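Long-range contact in N-acetyltransferase (Staphylococcus aureus subsp. aureus, PDB 4LUA), which probably transfers an acetyl group from acetyl-CoA to an amine, as a GNAT-family N-acetyltransferase whose own substrate is not established: residues T11-V22 with M39-N49. Numbering follows the deposited sequence.
Sequences TNNDFNEYKRLV and MTDTLIHDILN
K19 of helix 15-22 and D41 of helix 41-48 form a salt bridge, with NZ of K19 2.9 Å from OD1 of D41. With CG anti to the backbone N and the rest of the chain extended, K19 reaches along to the carboxylate. NZ takes the syn lone pair of OD1, the one turned towards OD2. D41 lies in the first turn of helix 41-48, where the helix dipole would probably favour its negative charge. At the other end of the contact, ND2 of N12 donates to OD1 of N49 over 3.1 Å. The bond is bent, 141° at the hydrogen. It arrives in the carbonyl plane of N49 on a lone pair, while the two amide planes stand 66° apart.

Between these polar ends, F15 and I44 interlock as knobs into holes. The F15 ring sits among D41, I44, H45 and L48. Its edge faces the backbone O of D41, and CG2 of I44 comes within 3.5 Å of CD2 of F15. I44 in turn fills the hole formed by F15, Y18, K19 and V22, with CD1 against the CB and CG of K19. The axes of segments 15-22 and 41-48 lie at 125°. Both helices fall between strands 6-9 and 55-62, the place of the two helices after the first strand of the GNAT fold, and pack over the antiparallel sheet.

Y18 lies deeper, and its side chain also touches V57, T69 and Y88 of that sheet. The methyl CE of M39 meets the ring at its edge, 3.5 Å from OH of Y18. CD1 of I47 is 3.4 Å from the same oxygen. V22 sets CG2 against CB of M39 at 3.7 Å. At the first residue of helix 15-22, CD1 of L48 rests 3.6 Å from CA of F15 and also touches the carbonyl O of T11.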
loop_
_atom_site.group_PDB
_atom_site.type_symbol
_atom_site.label_atom_id
_atom_site.label_comp_id
_atom_site.label_asym_id
_atom_site.label_seq_id
_atom_site.Cartn_x
_atom_site.Cartn_y
_atom_site.Cartn_z
ATOM N N THR A 11 -6.318 5.526 12.963
ATOM C CA THR A 11 -5.452 6.048 14.026
ATOM C C THR A 11 -5.066 4.917 14.994
ATOM O O THR A 11 -5.352 3.743 14.732
ATOM C CB THR A 11 -6.141 7.175 14.807
ATOM O OG1 THR A 11 -7.125 6.612 15.696
ATOM C CG2 THR A 11 -6.802 8.177 13.847
ATOM N N ASN A 12 -4.436 5.278 16.117
ATOM C CA ASN A 12 -4.037 4.298 17.129
ATOM C C ASN A 12 -5.193 3.465 17.642
ATOM O O ASN A 12 -5.039 2.269 18.038
ATOM C CB ASN A 12 -3.494 5.036 18.343
ATOM C CG ASN A 12 -2.211 5.771 18.048
ATOM O OD1 ASN A 12 -1.147 5.148 17.938
ATOM N ND2 ASN A 12 -2.295 7.101 17.931
ATOM N N ASN A 13 -6.355 4.103 17.646
ATOM C CA ASN A 13 -7.547 3.427 18.115
ATOM C C ASN A 13 -8.021 2.330 17.196
ATOM O O ASN A 13 -8.958 1.595 17.549
ATOM C CB ASN A 13 -8.661 4.417 18.371
ATOM C CG ASN A 13 -8.565 5.051 19.758
ATOM O OD1 ASN A 13 -7.463 5.181 20.351
ATOM N ND2 ASN A 13 -9.721 5.443 20.291
ATOM N N ASP A 14 -7.402 2.211 16.022
ATOM C CA ASP A 14 -7.752 1.135 15.097
ATOM C C ASP A 14 -6.762 0.003 15.117
ATOM O O ASP A 14 -6.873 -0.985 14.319
ATOM C CB ASP A 14 -7.899 1.706 13.678
ATOM C CG ASP A 14 -8.983 2.765 13.631
ATOM O OD1 ASP A 14 -10.133 2.439 14.071
ATOM O OD2 ASP A 14 -8.674 3.942 13.307
ATOM N N PHE A 15 -5.812 0.108 16.055
ATOM C CA PHE A 15 -4.781 -0.917 16.171
ATOM C C PHE A 15 -5.327 -2.375 16.097
ATOM O O PHE A 15 -4.901 -3.179 15.244
ATOM C CB PHE A 15 -4.016 -0.719 17.490
ATOM C CG PHE A 15 -2.914 -1.690 17.676
ATOM C CD1 PHE A 15 -3.167 -2.960 18.206
ATOM C CD2 PHE A 15 -1.620 -1.341 17.362
ATOM C CE1 PHE A 15 -2.121 -3.882 18.412
ATOM C CE2 PHE A 15 -0.568 -2.242 17.542
ATOM C CZ PHE A 15 -0.815 -3.517 18.062
ATOM N N ASN A 16 -6.270 -2.703 16.982
ATOM C CA ASN A 16 -6.810 -4.068 17.065
ATOM C C ASN A 16 -7.298 -4.577 15.718
ATOM O O ASN A 16 -6.840 -5.649 15.238
ATOM C CB ASN A 16 -7.885 -4.186 18.167
ATOM C CG ASN A 16 -7.297 -3.985 19.557
ATOM O OD1 ASN A 16 -6.102 -4.247 19.755
ATOM N ND2 ASN A 16 -8.124 -3.510 20.528
ATOM N N GLU A 17 -8.091 -3.725 15.055
ATOM C CA GLU A 17 -8.707 -4.103 13.794
ATOM C C GLU A 17 -7.638 -4.197 12.702
ATOM O O GLU A 17 -7.675 -5.120 11.832
ATOM C CB GLU A 17 -9.815 -3.094 13.447
ATOM C CG GLU A 17 -11.060 -3.150 14.389
ATOM C CD GLU A 17 -10.868 -2.570 15.808
ATOM O OE1 GLU A 17 -10.010 -1.667 16.029
ATOM O OE2 GLU A 17 -11.619 -3.012 16.720
ATOM N N TYR A 18 -6.674 -3.278 12.761
ATOM C CA TYR A 18 -5.665 -3.243 11.708
ATOM C C TYR A 18 -4.919 -4.550 11.852
ATOM O O TYR A 18 -4.636 -5.274 10.862
ATOM C CB TYR A 18 -4.762 -2.032 11.896
ATOM C CG TYR A 18 -3.727 -1.877 10.793
ATOM C CD1 TYR A 18 -3.973 -1.066 9.712
ATOM C CD2 TYR A 18 -2.503 -2.537 10.888
ATOM C CE1 TYR A 18 -3.020 -0.942 8.716
ATOM C CE2 TYR A 18 -1.542 -2.409 9.920
ATOM C CZ TYR A 18 -1.811 -1.601 8.827
ATOM O OH TYR A 18 -0.865 -1.482 7.799
ATOM N N LYS A 19 -4.628 -4.900 13.101
ATOM C CA LYS A 19 -3.721 -6.009 13.274
ATOM C C LYS A 19 -4.466 -7.275 12.863
ATOM O O LYS A 19 -3.861 -8.185 12.245
ATOM C CB LYS A 19 -3.262 -6.083 14.748
ATOM C CG LYS A 19 -2.309 -7.229 15.035
ATOM C CD LYS A 19 -1.789 -7.153 16.488
ATOM C CE LYS A 19 -1.249 -8.490 16.872
ATOM N NZ LYS A 19 -0.763 -8.514 18.281
ATOM N N ARG A 20 -5.794 -7.282 13.065
ATOM C CA ARG A 20 -6.542 -8.472 12.684
ATOM C C ARG A 20 -6.539 -8.588 11.163
ATOM O O ARG A 20 -6.407 -9.703 10.618
ATOM C CB ARG A 20 -7.969 -8.376 13.196
ATOM C CG ARG A 20 -8.895 -9.529 12.831
ATOM C CD ARG A 20 -10.290 -9.249 13.414
ATOM N NE ARG A 20 -10.207 -8.769 14.806
ATOM C CZ ARG A 20 -10.679 -7.594 15.247
ATOM N NH1 ARG A 20 -11.299 -6.757 14.410
ATOM N NH2 ARG A 20 -10.534 -7.251 16.533
ATOM N N LEU A 21 -6.669 -7.454 10.480
ATOM C CA LEU A 21 -6.741 -7.571 9.014
ATOM C C LEU A 21 -5.414 -8.056 8.445
ATOM O O LEU A 21 -5.341 -8.992 7.583
ATOM C CB LEU A 21 -7.036 -6.202 8.392
ATOM C CG LEU A 21 -6.901 -6.120 6.863
ATOM C CD1 LEU A 21 -8.112 -6.821 6.224
ATOM C CD2 LEU A 21 -6.808 -4.620 6.456
ATOM N N VAL A 22 -4.337 -7.382 8.853
ATOM C CA VAL A 22 -3.060 -7.685 8.211
ATOM C C VAL A 22 -2.561 -9.082 8.548
ATOM O O VAL A 22 -1.937 -9.733 7.679
ATOM C CB VAL A 22 -1.953 -6.615 8.412
ATOM C CG1 VAL A 22 -2.460 -5.187 7.920
ATOM C CG2 VAL A 22 -1.496 -6.584 9.869
ATOM N N MET A 39 3.896 -7.737 10.006
ATOM C CA MET A 39 3.562 -6.463 10.604
ATOM C C MET A 39 3.655 -6.643 12.124
ATOM O O MET A 39 2.773 -7.229 12.759
ATOM C CB MET A 39 2.156 -6.051 10.156
ATOM C CG MET A 39 1.967 -6.093 8.633
ATOM S SD MET A 39 2.862 -4.719 7.935
ATOM C CE MET A 39 1.842 -3.474 8.606
ATOM N N THR A 40 4.744 -6.153 12.706
ATOM C CA THR A 40 4.969 -6.324 14.128
ATOM C C THR A 40 4.129 -5.309 14.897
ATOM O O THR A 40 3.709 -4.309 14.316
ATOM C CB THR A 40 6.430 -6.090 14.463
ATOM O OG1 THR A 40 6.703 -4.680 14.452
ATOM C CG2 THR A 40 7.297 -6.789 13.450
ATOM N N ASP A 41 3.884 -5.555 16.191
ATOM C CA ASP A 41 3.103 -4.624 17.008
ATOM C C ASP A 41 3.740 -3.236 17.017
ATOM O O ASP A 41 3.045 -2.206 16.974
ATOM C CB ASP A 41 3.016 -5.082 18.478
ATOM C CG ASP A 41 2.046 -6.233 18.705
ATOM O OD1 ASP A 41 1.381 -6.707 17.761
ATOM O OD2 ASP A 41 1.947 -6.669 19.874
ATOM N N THR A 42 5.068 -3.199 17.109
ATOM C CA THR A 42 5.759 -1.915 17.153
ATOM C C THR A 42 5.546 -1.157 15.845
ATOM O O THR A 42 5.236 0.039 15.851
ATOM C CB THR A 42 7.247 -2.086 17.418
ATOM O OG1 THR A 42 7.408 -2.669 18.715
ATOM C CG2 THR A 42 7.945 -0.737 17.403
ATOM N N LEU A 43 5.696 -1.865 14.733
ATOM C CA LEU A 43 5.479 -1.278 13.410
ATOM C C LEU A 43 4.063 -0.718 13.249
ATOM O O LEU A 43 3.882 0.436 12.791
ATOM C CB LEU A 43 5.757 -2.316 12.323
ATOM C CG LEU A 43 5.667 -1.782 10.884
ATOM C CD1 LEU A 43 6.521 -0.524 10.605
ATOM C CD2 LEU A 43 5.980 -2.881 9.883
ATOM N N ILE A 44 3.070 -1.538 13.595
ATOM C CA ILE A 44 1.678 -1.132 13.502
ATOM C C ILE A 44 1.479 0.151 14.321
ATOM O O ILE A 44 0.942 1.151 13.826
ATOM C CB ILE A 44 0.715 -2.284 13.935
ATOM C CG1 ILE A 44 0.852 -3.503 12.994
ATOM C CG2 ILE A 44 -0.766 -1.805 14.015
ATOM C CD1 ILE A 44 -0.177 -4.630 13.289
ATOM N N HIS A 45 1.946 0.138 15.587
ATOM C CA HIS A 45 1.825 1.356 16.374
ATOM C C HIS A 45 2.470 2.579 15.714
ATOM O O HIS A 45 1.879 3.674 15.681
ATOM C CB HIS A 45 2.422 1.181 17.792
ATOM C CG HIS A 45 2.321 2.415 18.641
ATOM N ND1 HIS A 45 3.413 3.210 18.942
ATOM C CD2 HIS A 45 1.255 2.998 19.247
ATOM C CE1 HIS A 45 3.019 4.226 19.691
ATOM N NE2 HIS A 45 1.715 4.121 19.895
ATOM N N ASP A 46 3.677 2.385 15.190
ATOM C CA ASP A 46 4.440 3.464 14.598
ATOM C C ASP A 46 3.717 4.065 13.382
ATOM O O ASP A 46 3.703 5.286 13.215
ATOM C CB ASP A 46 5.834 2.979 14.182
ATOM C CG ASP A 46 6.749 2.678 15.392
ATOM O OD1 ASP A 46 6.440 3.113 16.536
ATOM O OD2 ASP A 46 7.796 2.015 15.183
ATOM N N ILE A 47 3.095 3.230 12.556
ATOM C CA ILE A 47 2.414 3.821 11.387
ATOM C C ILE A 47 1.085 4.470 11.767
ATOM O O ILE A 47 0.679 5.488 11.158
ATOM C CB ILE A 47 2.266 2.849 10.189
ATOM C CG1 ILE A 47 1.336 1.680 10.516
ATOM C CG2 ILE A 47 3.651 2.384 9.698
ATOM C CD1 ILE A 47 0.827 1.028 9.255
ATOM N N LEU A 48 0.409 3.908 12.773
ATOM C CA LEU A 48 -0.874 4.508 13.156
ATOM C C LEU A 48 -0.732 5.810 14.018
ATOM O O LEU A 48 -1.656 6.624 14.061
ATOM C CB LEU A 48 -1.722 3.468 13.913
ATOM C CG LEU A 48 -2.176 2.251 13.080
ATOM C CD1 LEU A 48 -2.878 1.246 13.996
ATOM C CD2 LEU A 48 -3.098 2.727 11.981
ATOM N N ASN A 49 0.417 5.995 14.660
ATOM C CA ASN A 49 0.701 7.135 15.560
ATOM C C ASN A 49 1.227 8.388 14.849
ATOM O O ASN A 49 1.508 8.343 13.609
ATOM C CB ASN A 49 1.746 6.667 16.590
ATOM C CG ASN A 49 1.722 7.464 17.894
ATOM O OD1 ASN A 49 0.660 7.848 18.401
ATOM N ND2 ASN A 49 2.907 7.710 18.444
#